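PDB 4MT4: CmeC from Campylobacter jejuni, which probably acts as the trimeric outer-membrane channel of a multidrug efflux system, giving exported compounds a path out of the cell. Local coordinates for residues L54-E68 with I460-R472. Sequence-based numbering, arbitrary orientation.
Sequences LKNNNDLKLAFIHME and IKEESKNLDMSFR
Leu467, which buries the largest area in this contact, lays its two methyls against the helical segment 54-68. CD2 rests 3.7 Å from CG of Phe64, the two side chains running antiparallel alongside one another, while CD1 reaches CD2 of Leu60 and the carbonyl oxygen of Leu54. Phe64 has CG anti to its own backbone N (chi1 -169°), which swings the ring out from helix 58-79 to meet Leu467, CB of Ser464 and NH2 of Arg472; ring and guanidinium planes stand 57° apart. Ser464, just past the end of helix 456-463, opens a type I turn to Leu467, its hydroxyl bonded to Ile460 O and to Tyr148 of helix 129-195. In this outer membrane factor, a trimer of long helices continued by a beta barrel, the contact lays the C-terminal tail across the break between helices 44-56 and 58-79, where Asn57 caps the N-terminus of helix 58-79, OD1 accepting from Leu60 N. Just past Leu467 the tail is pinned by its backbone: Asp468 N donates to Lys55 O (3.0 Å). Lys55, bent at its last torsion, forms a salt bridge from NZ to Asp468 OD2 (3.2 Å), on its anti lone pair, and NZ also donates to Asn56 OD1 at 2.8 Å. Asp468 OD1 closes an Asx turn, accepting from both N and OG of Ser470. Farther along, Arg472 and Glu68 form an end-on, two-nitrogen salt bridge: NH1 meets OE1 at 2.9 Å in the guanidinium plane, NH2 meets OE2 at 3.0 Å with a 26° tilt, both on syn lone pairs. Met469 CE lies over the centre of the guanidinium of Arg472, 3.4 Å above its plane, and also touches Ile65 CG1.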
ATOM      1  N   LEU B  54      -0.389  -1.358  24.391  1.00 45.04           N
ATOM      2  CA  LEU B  54      -1.808  -1.077  24.582  1.00 45.15           C
ATOM      3  C   LEU B  54      -2.046   0.343  25.090  1.00 49.68           C
ATOM      4  O   LEU B  54      -3.170   0.843  25.058  1.00 50.93           O
ATOM      5  CB  LEU B  54      -2.420  -2.086  25.553  1.00 38.53           C
ATOM      6  CG  LEU B  54      -2.509  -3.526  25.047  1.00 47.39           C
ATOM      7  CD1 LEU B  54      -2.955  -4.466  26.157  1.00 45.20           C
ATOM      8  CD2 LEU B  54      -3.451  -3.612  23.853  1.00 43.09           C
ATOM      9  N   LYS B  55      -0.980   0.984  25.554  1.00 45.97           N
ATOM     10  CA  LYS B  55      -1.064   2.341  26.073  1.00 42.46           C
ATOM     11  C   LYS B  55      -0.576   3.377  25.060  1.00 47.90           C
ATOM     12  O   LYS B  55      -1.175   4.442  24.920  1.00 57.13           O
ATOM     13  CB  LYS B  55      -0.258   2.459  27.368  1.00 52.30           C
ATOM     14  CG  LYS B  55      -0.154   3.874  27.918  1.00 53.56           C
ATOM     15  CD  LYS B  55       0.784   3.937  29.114  1.00 57.10           C
ATOM     16  CE  LYS B  55       0.959   5.368  29.603  1.00 61.54           C
ATOM     17  NZ  LYS B  55       1.533   6.249  28.549  1.00 53.40           N
ATOM     18  N   ASN B  56       0.498   3.060  24.344  1.00 47.04           N
ATOM     19  CA  ASN B  56       1.180   4.063  23.530  1.00 39.85           C
ATOM     20  C   ASN B  56       1.115   3.860  22.011  1.00 40.35           C
ATOM     21  O   ASN B  56       1.387   4.795  21.259  1.00 43.86           O
ATOM     22  CB  ASN B  56       2.651   4.146  23.953  1.00 47.10           C
ATOM     23  CG  ASN B  56       2.818   4.532  25.412  1.00 50.89           C
ATOM     24  OD1 ASN B  56       2.049   5.328  25.950  1.00 48.90           O
ATOM     25  ND2 ASN B  56       3.831   3.966  26.061  1.00 46.53           N
ATOM     26  N   ASN B  57       0.762   2.659  21.559  1.00 39.15           N
ATOM     27  CA  ASN B  57       0.756   2.367  20.122  1.00 37.40           C
ATOM     28  C   ASN B  57      -0.188   3.282  19.346  1.00 49.14           C
ATOM     29  O   ASN B  57      -1.378   3.364  19.641  1.00 45.21           O
ATOM     30  CB  ASN B  57       0.383   0.907  19.864  1.00 38.48           C
ATOM     31  CG  ASN B  57       0.617   0.492  18.424  1.00 49.04           C
ATOM     32  OD1 ASN B  57      -0.242   0.683  17.563  1.00 52.10           O
ATOM     33  ND2 ASN B  57       1.785  -0.082  18.155  1.00 37.09           N
ATOM     34  N   ASN B  58       0.359   3.966  18.347  1.00 47.83           N
ATOM     35  CA  ASN B  58      -0.392   4.959  17.588  1.00 50.87           C
ATOM     36  C   ASN B  58      -1.351   4.354  16.567  1.00 49.61           C
ATOM     37  O   ASN B  58      -2.391   4.940  16.270  1.00 42.26           O
ATOM     38  CB  ASN B  58       0.574   5.917  16.890  1.00 49.50           C
ATOM     39  CG  ASN B  58       1.239   6.877  17.856  1.00 53.76           C
ATOM     40  OD1 ASN B  58       0.574   7.510  18.676  1.00 53.06           O
ATOM     41  ND2 ASN B  58       2.560   6.978  17.776  1.00 62.09           N
ATOM     42  N   ASP B  59      -1.006   3.187  16.030  1.00 45.94           N
ATOM     43  CA  ASP B  59      -1.911   2.481  15.125  1.00 49.72           C
ATOM     44  C   ASP B  59      -3.164   2.046  15.877  1.00 54.70           C
ATOM     45  O   ASP B  59      -4.263   2.029  15.323  1.00 46.22           O
ATOM     46  CB  ASP B  59      -1.225   1.269  14.491  1.00 44.24           C
ATOM     47  CG  ASP B  59      -0.320   1.649  13.334  1.00 62.93           C
ATOM     48  OD1 ASP B  59      -0.552   2.712  12.718  1.00 66.47           O
ATOM     49  OD2 ASP B  59       0.622   0.885  13.036  1.00 73.23           O
ATOM     50  N   LEU B  60      -2.987   1.698  17.147  1.00 39.05           N
ATOM     51  CA  LEU B  60      -4.102   1.329  18.009  1.00 42.97           C
ATOM     52  C   LEU B  60      -4.982   2.544  18.287  1.00 47.22           C
ATOM     53  O   LEU B  60      -6.208   2.435  18.349  1.00 41.35           O
ATOM     54  CB  LEU B  60      -3.590   0.727  19.319  1.00 45.16           C
ATOM     55  CG  LEU B  60      -4.642   0.163  20.276  1.00 46.17           C
ATOM     56  CD1 LEU B  60      -5.482  -0.898  19.581  1.00 42.65           C
ATOM     57  CD2 LEU B  60      -3.981  -0.405  21.526  1.00 45.61           C
ATOM     58  N   LYS B  61      -4.345   3.700  18.451  1.00 32.89           N
ATOM     59  CA  LYS B  61      -5.060   4.952  18.666  1.00 46.28           C
ATOM     60  C   LYS B  61      -5.853   5.342  17.424  1.00 42.58           C
ATOM     61  O   LYS B  61      -7.004   5.759  17.519  1.00 43.75           O
ATOM     62  CB  LYS B  61      -4.089   6.075  19.040  1.00 42.39           C
ATOM     63  CG  LYS B  61      -3.347   5.855  20.349  1.00 41.81           C
ATOM     64  CD  LYS B  61      -2.421   7.019  20.671  1.00 48.59           C
ATOM     65  CE  LYS B  61      -1.569   6.719  21.896  1.00 50.53           C
ATOM     66  NZ  LYS B  61      -0.659   7.847  22.240  1.00 49.53           N
ATOM     67  N   LEU B  62      -5.223   5.200  16.260  1.00 35.39           N
ATOM     68  CA  LEU B  62      -5.875   5.483  14.986  1.00 43.08           C
ATOM     69  C   LEU B  62      -7.121   4.625  14.799  1.00 45.25           C
ATOM     70  O   LEU B  62      -8.162   5.111  14.363  1.00 46.17           O
ATOM     71  CB  LEU B  62      -4.908   5.251  13.824  1.00 38.17           C
ATOM     72  CG  LEU B  62      -3.783   6.269  13.635  1.00 53.28           C
ATOM     73  CD1 LEU B  62      -2.816   5.808  12.553  1.00 36.34           C
ATOM     74  CD2 LEU B  62      -4.356   7.637  13.298  1.00 47.43           C
ATOM     75  N   ALA B  63      -7.000   3.346  15.137  1.00 41.10           N
ATOM     76  CA  ALA B  63      -8.113   2.411  15.035  1.00 43.74           C
ATOM     77  C   ALA B  63      -9.238   2.791  15.994  1.00 43.45           C
ATOM     78  O   ALA B  63     -10.414   2.582  15.695  1.00 34.96           O
ATOM     79  CB  ALA B  63      -7.640   0.995  15.308  1.00 43.70           C
ATOM     80  N   PHE B  64      -8.870   3.345  17.146  1.00 41.73           N
ATOM     81  CA  PHE B  64      -9.848   3.798  18.129  1.00 44.56           C
ATOM     82  C   PHE B  64     -10.582   5.030  17.611  1.00 51.73           C
ATOM     83  O   PHE B  64     -11.794   5.156  17.777  1.00 45.54           O
ATOM     84  CB  PHE B  64      -9.171   4.107  19.471  1.00 39.59           C
ATOM     85  CG  PHE B  64     -10.138   4.337  20.605  1.00 52.61           C
ATOM     86  CD1 PHE B  64     -10.614   5.607  20.879  1.00 50.53           C
ATOM     87  CD2 PHE B  64     -10.565   3.282  21.397  1.00 46.07           C
ATOM     88  CE1 PHE B  64     -11.500   5.823  21.915  1.00 42.58           C
ATOM     89  CE2 PHE B  64     -11.451   3.493  22.438  1.00 53.97           C
ATOM     90  CZ  PHE B  64     -11.919   4.767  22.698  1.00 46.91           C
ATOM     91  N   ILE B  65      -9.836   5.930  16.978  1.00 40.22           N
ATOM     92  CA  ILE B  65     -10.395   7.162  16.435  1.00 43.41           C
ATOM     93  C   ILE B  65     -11.322   6.868  15.262  1.00 41.09           C
ATOM     94  O   ILE B  65     -12.389   7.472  15.135  1.00 47.26           O
ATOM     95  CB  ILE B  65      -9.279   8.127  15.989  1.00 44.63           C
ATOM     96  CG1 ILE B  65      -8.428   8.544  17.191  1.00 42.23           C
ATOM     97  CG2 ILE B  65      -9.862   9.356  15.309  1.00 44.13           C
ATOM     98  CD1 ILE B  65      -7.194   9.329  16.820  1.00 40.21           C
ATOM     99  N   HIS B  66     -10.909   5.931  14.410  1.00 41.54           N
ATOM    100  CA  HIS B  66     -11.726   5.500  13.279  1.00 44.63           C
ATOM    101  C   HIS B  66     -13.080   4.982  13.754  1.00 48.79           C
ATOM    102  O   HIS B  66     -14.096   5.171  13.088  1.00 42.41           O
ATOM    103  CB  HIS B  66     -11.003   4.419  12.473  1.00 36.58           C
ATOM    104  CG  HIS B  66      -9.806   4.920  11.726  1.00 57.53           C
ATOM    105  ND1 HIS B  66      -9.676   6.231  11.321  1.00 60.88           N
ATOM    106  CD2 HIS B  66      -8.683   4.285  11.314  1.00 54.06           C
ATOM    107  CE1 HIS B  66      -8.525   6.383  10.689  1.00 67.43           C
ATOM    108  NE2 HIS B  66      -7.904   5.218  10.671  1.00 56.64           N
ATOM    109  N   MET B  67     -13.083   4.333  14.913  1.00 39.10           N
ATOM    110  CA  MET B  67     -14.308   3.831  15.522  1.00 42.57           C
ATOM    111  C   MET B  67     -15.189   4.981  16.005  1.00 41.96           C
ATOM    112  O   MET B  67     -16.409   4.955  15.833  1.00 42.79           O
ATOM    113  CB  MET B  67     -13.974   2.890  16.682  1.00 41.07           C
ATOM    114  CG  MET B  67     -15.181   2.352  17.432  1.00 44.40           C
ATOM    115  SD  MET B  67     -14.702   1.202  18.732  1.00 65.45           S
ATOM    116  CE  MET B  67     -13.552   2.199  19.671  1.00 56.49           C
ATOM    117  N   GLU B  68     -14.560   5.987  16.607  1.00 45.27           N
ATOM    118  CA  GLU B  68     -15.274   7.162  17.092  1.00 39.37           C
ATOM    119  C   GLU B  68     -15.834   7.980  15.933  1.00 44.58           C
ATOM    120  O   GLU B  68     -16.902   8.583  16.042  1.00 39.30           O
ATOM    121  CB  GLU B  68     -14.356   8.030  17.954  1.00 48.66           C
ATOM    122  CG  GLU B  68     -13.958   7.391  19.277  1.00 43.60           C
ATOM    123  CD  GLU B  68     -13.031   8.271  20.092  1.00 61.27           C
ATOM    124  OE1 GLU B  68     -11.962   8.655  19.571  1.00 50.22           O
ATOM    125  OE2 GLU B  68     -13.373   8.579  21.252  1.00 53.94           O
ATOM    126  N   ILE B 460     -14.803  -3.428  24.350  1.00 53.58           N
ATOM    127  CA  ILE B 460     -13.865  -2.435  23.832  1.00 50.73           C
ATOM    128  C   ILE B 460     -13.557  -1.370  24.879  1.00 56.07           C
ATOM    129  O   ILE B 460     -12.399  -1.013  25.092  1.00 49.09           O
ATOM    130  CB  ILE B 460     -14.405  -1.763  22.554  1.00 53.57           C
ATOM    131  CG1 ILE B 460     -14.290  -2.717  21.364  1.00 48.28           C
ATOM    132  CG2 ILE B 460     -13.649  -0.476  22.257  1.00 41.55           C
ATOM    133  CD1 ILE B 460     -14.838  -2.155  20.074  1.00 49.83           C
ATOM    134  N   LYS B 461     -14.597  -0.877  25.543  1.00 57.13           N
ATOM    135  CA  LYS B 461     -14.429   0.130  26.584  1.00 62.23           C
ATOM    136  C   LYS B 461     -13.625  -0.417  27.763  1.00 60.87           C
ATOM    137  O   LYS B 461     -12.798   0.289  28.342  1.00 58.68           O
ATOM    138  CB  LYS B 461     -15.792   0.637  27.065  1.00 55.49           C
ATOM    139  CG  LYS B 461     -15.710   1.684  28.166  1.00 65.21           C
ATOM    140  CD  LYS B 461     -17.051   2.358  28.408  1.00 68.12           C
ATOM    141  CE  LYS B 461     -16.921   3.475  29.432  1.00 66.92           C
ATOM    142  NZ  LYS B 461     -18.175   4.267  29.572  1.00 95.30           N
ATOM    143  N   GLU B 462     -13.864  -1.680  28.106  1.00 59.50           N
ATOM    144  CA  GLU B 462     -13.173  -2.316  29.224  1.00 59.73           C
ATOM    145  C   GLU B 462     -11.691  -2.547  28.929  1.00 71.05           C
ATOM    146  O   GLU B 462     -10.848  -2.387  29.809  1.00 65.59           O
ATOM    147  CB  GLU B 462     -13.851  -3.644  29.577  1.00 66.02           C
ATOM    148  CG  GLU B 462     -13.059  -4.535  30.528  1.00 79.93           C
ATOM    149  CD  GLU B 462     -12.740  -3.856  31.847  1.00 96.16           C
ATOM    150  OE1 GLU B 462     -13.609  -3.127  32.371  1.00103.56           O
ATOM    151  OE2 GLU B 462     -11.615  -4.049  32.354  1.00 86.99           O
ATOM    152  N   GLU B 463     -11.378  -2.909  27.689  1.00 58.58           N
ATOM    153  CA  GLU B 463     -10.008  -3.265  27.322  1.00 57.32           C
ATOM    154  C   GLU B 463      -9.187  -2.065  26.846  1.00 60.36           C
ATOM    155  O   GLU B 463      -7.976  -2.173  26.655  1.00 64.60           O
ATOM    156  CB  GLU B 463     -10.017  -4.349  26.240  1.00 51.76           C
ATOM    157  CG  GLU B 463     -10.514  -3.870  24.885  1.00 54.69           C
ATOM    158  CD  GLU B 463     -10.752  -5.010  23.915  1.00 62.44           C
ATOM    159  OE1 GLU B 463     -10.502  -6.176  24.290  1.00 65.10           O
ATOM    160  OE2 GLU B 463     -11.193  -4.741  22.779  1.00 56.53           O
ATOM    161  N   SER B 464      -9.847  -0.925  26.660  1.00 56.26           N
ATOM    162  CA  SER B 464      -9.167   0.293  26.217  1.00 54.78           C
ATOM    163  C   SER B 464      -8.974   1.264  27.376  1.00 44.21           C
ATOM    164  O   SER B 464      -8.765   2.459  27.172  1.00 58.33           O
ATOM    165  CB  SER B 464      -9.952   0.972  25.094  1.00 59.35           C
ATOM    166  OG  SER B 464     -10.197   0.074  24.028  1.00 63.37           O
ATOM    167  N   LYS B 465      -9.045   0.733  28.591  1.00 53.67           N
ATOM    168  CA  LYS B 465      -8.933   1.521  29.816  1.00 53.73           C
ATOM    169  C   LYS B 465      -7.660   2.361  29.885  1.00 63.63           C
ATOM    170  O   LYS B 465      -7.695   3.517  30.311  1.00 59.00           O
ATOM    171  CB  LYS B 465      -8.999   0.588  31.027  1.00 70.60           C
ATOM    172  CG  LYS B 465      -8.310  -0.745  30.775  1.00 75.32           C
ATOM    173  CD  LYS B 465      -8.351  -1.666  31.984  1.00 91.94           C
ATOM    174  CE  LYS B 465      -7.268  -1.316  32.989  1.00 93.89           C
ATOM    175  NZ  LYS B 465      -6.997  -2.456  33.909  1.00 93.86           N
ATOM    176  N   ASN B 466      -6.541   1.780  29.463  1.00 54.15           N
ATOM    177  CA  ASN B 466      -5.241   2.427  29.603  1.00 55.51           C
ATOM    178  C   ASN B 466      -4.737   3.081  28.319  1.00 45.95           C
ATOM    179  O   ASN B 466      -3.606   3.565  28.268  1.00 57.97           O
ATOM    180  CB  ASN B 466      -4.203   1.418  30.099  1.00 53.32           C
ATOM    181  CG  ASN B 466      -4.546   0.853  31.465  1.00 56.57           C
ATOM    182  OD1 ASN B 466      -4.509  -0.360  31.673  1.00 65.22           O
ATOM    183  ND2 ASN B 466      -4.880   1.732  32.403  1.00 52.96           N
ATOM    184  N   LEU B 467      -5.571   3.088  27.282  1.00 56.84           N
ATOM    185  CA  LEU B 467      -5.191   3.709  26.018  1.00 57.65           C
ATOM    186  C   LEU B 467      -4.978   5.207  26.210  1.00 62.60           C
ATOM    187  O   LEU B 467      -5.896   5.930  26.593  1.00 52.71           O
ATOM    188  CB  LEU B 467      -6.250   3.449  24.945  1.00 56.07           C
ATOM    189  CG  LEU B 467      -5.905   3.909  23.526  1.00 55.02           C
ATOM    190  CD1 LEU B 467      -4.671   3.184  23.006  1.00 44.98           C
ATOM    191  CD2 LEU B 467      -7.086   3.705  22.588  1.00 44.27           C
ATOM    192  N   ASP B 468      -3.758   5.665  25.949  1.00 58.42           N
ATOM    193  CA  ASP B 468      -3.398   7.060  26.179  1.00 57.67           C
ATOM    194  C   ASP B 468      -4.045   7.980  25.150  1.00 58.48           C
ATOM    195  O   ASP B 468      -3.597   8.061  24.007  1.00 58.84           O
ATOM    196  CB  ASP B 468      -1.876   7.231  26.155  1.00 61.97           C
ATOM    197  CG  ASP B 468      -1.419   8.537  26.784  1.00 69.55           C
ATOM    198  OD1 ASP B 468      -2.064   9.581  26.553  1.00 55.94           O
ATOM    199  OD2 ASP B 468      -0.410   8.519  27.519  1.00 76.53           O
ATOM    200  N   MET B 469      -5.101   8.669  25.569  1.00 66.55           N
ATOM    201  CA  MET B 469      -5.740   9.687  24.745  1.00 69.68           C
ATOM    202  C   MET B 469      -5.661  11.033  25.450  1.00 72.03           C
ATOM    203  O   MET B 469      -6.546  11.873  25.309  1.00 70.80           O
ATOM    204  CB  MET B 469      -7.194   9.310  24.451  1.00 57.44           C
ATOM    205  CG  MET B 469      -7.356   7.936  23.814  1.00 68.47           C
ATOM    206  SD  MET B 469      -6.592   7.801  22.189  1.00 68.34           S
ATOM    207  CE  MET B 469      -7.632   8.893  21.229  1.00 73.07           C
ATOM    208  N   SER B 470      -4.590  11.226  26.217  1.00 63.17           N
ATOM    209  CA  SER B 470      -4.421  12.428  27.031  1.00 72.17           C
ATOM    210  C   SER B 470      -4.034  13.636  26.184  1.00 76.01           C
ATOM    211  O   SER B 470      -4.020  14.768  26.680  1.00 79.46           O
ATOM    212  CB  SER B 470      -3.363  12.194  28.114  1.00 71.57           C
ATOM    213  OG  SER B 470      -2.067  12.139  27.545  1.00 68.72           O
ATOM    214  N   PHE B 471      -3.722  13.393  24.912  1.00 71.22           N
ATOM    215  CA  PHE B 471      -3.304  14.465  24.019  1.00 70.80           C
ATOM    216  C   PHE B 471      -4.465  15.397  23.680  1.00 70.55           C
ATOM    217  O   PHE B 471      -4.257  16.518  23.209  1.00 74.16           O
ATOM    218  CB  PHE B 471      -2.696  13.889  22.741  1.00 70.79           C
ATOM    219  CG  PHE B 471      -3.656  13.065  21.921  1.00 75.99           C
ATOM    220  CD1 PHE B 471      -4.426  13.658  20.931  1.00 70.94           C
ATOM    221  CD2 PHE B 471      -3.771  11.695  22.121  1.00 68.90           C
ATOM    222  CE1 PHE B 471      -5.306  12.907  20.172  1.00 61.91           C
ATOM    223  CE2 PHE B 471      -4.647  10.943  21.364  1.00 73.36           C
ATOM    224  CZ  PHE B 471      -5.413  11.550  20.390  1.00 66.43           C
ATOM    225  N   ARG B 472      -5.685  14.926  23.918  1.00 73.54           N
ATOM    226  CA  ARG B 472      -6.879  15.716  23.648  1.00 76.67           C
ATOM    227  C   ARG B 472      -7.595  16.089  24.942  1.00 75.60           C
ATOM    228  O   ARG B 472      -8.662  16.700  24.915  1.00 92.09           O
ATOM    229  CB  ARG B 472      -7.824  14.951  22.717  1.00 62.38           C
ATOM    230  CG  ARG B 472      -8.404  13.678  23.316  1.00 56.93           C
ATOM    231  CD  ARG B 472      -9.159  12.873  22.269  1.00 50.98           C
ATOM    232  NE  ARG B 472      -9.823  11.706  22.844  1.00 52.03           N
ATOM    233  CZ  ARG B 472     -10.441  10.772  22.129  1.00 58.25           C
ATOM    234  NH1 ARG B 472     -10.477  10.861  20.806  1.00 44.69           N
ATOM    235  NH2 ARG B 472     -11.020   9.744  22.735  1.00 58.20           N
TER
HETATM  236  O   HOH W   1      -5.603  -0.054  25.598  1.00 47.20           O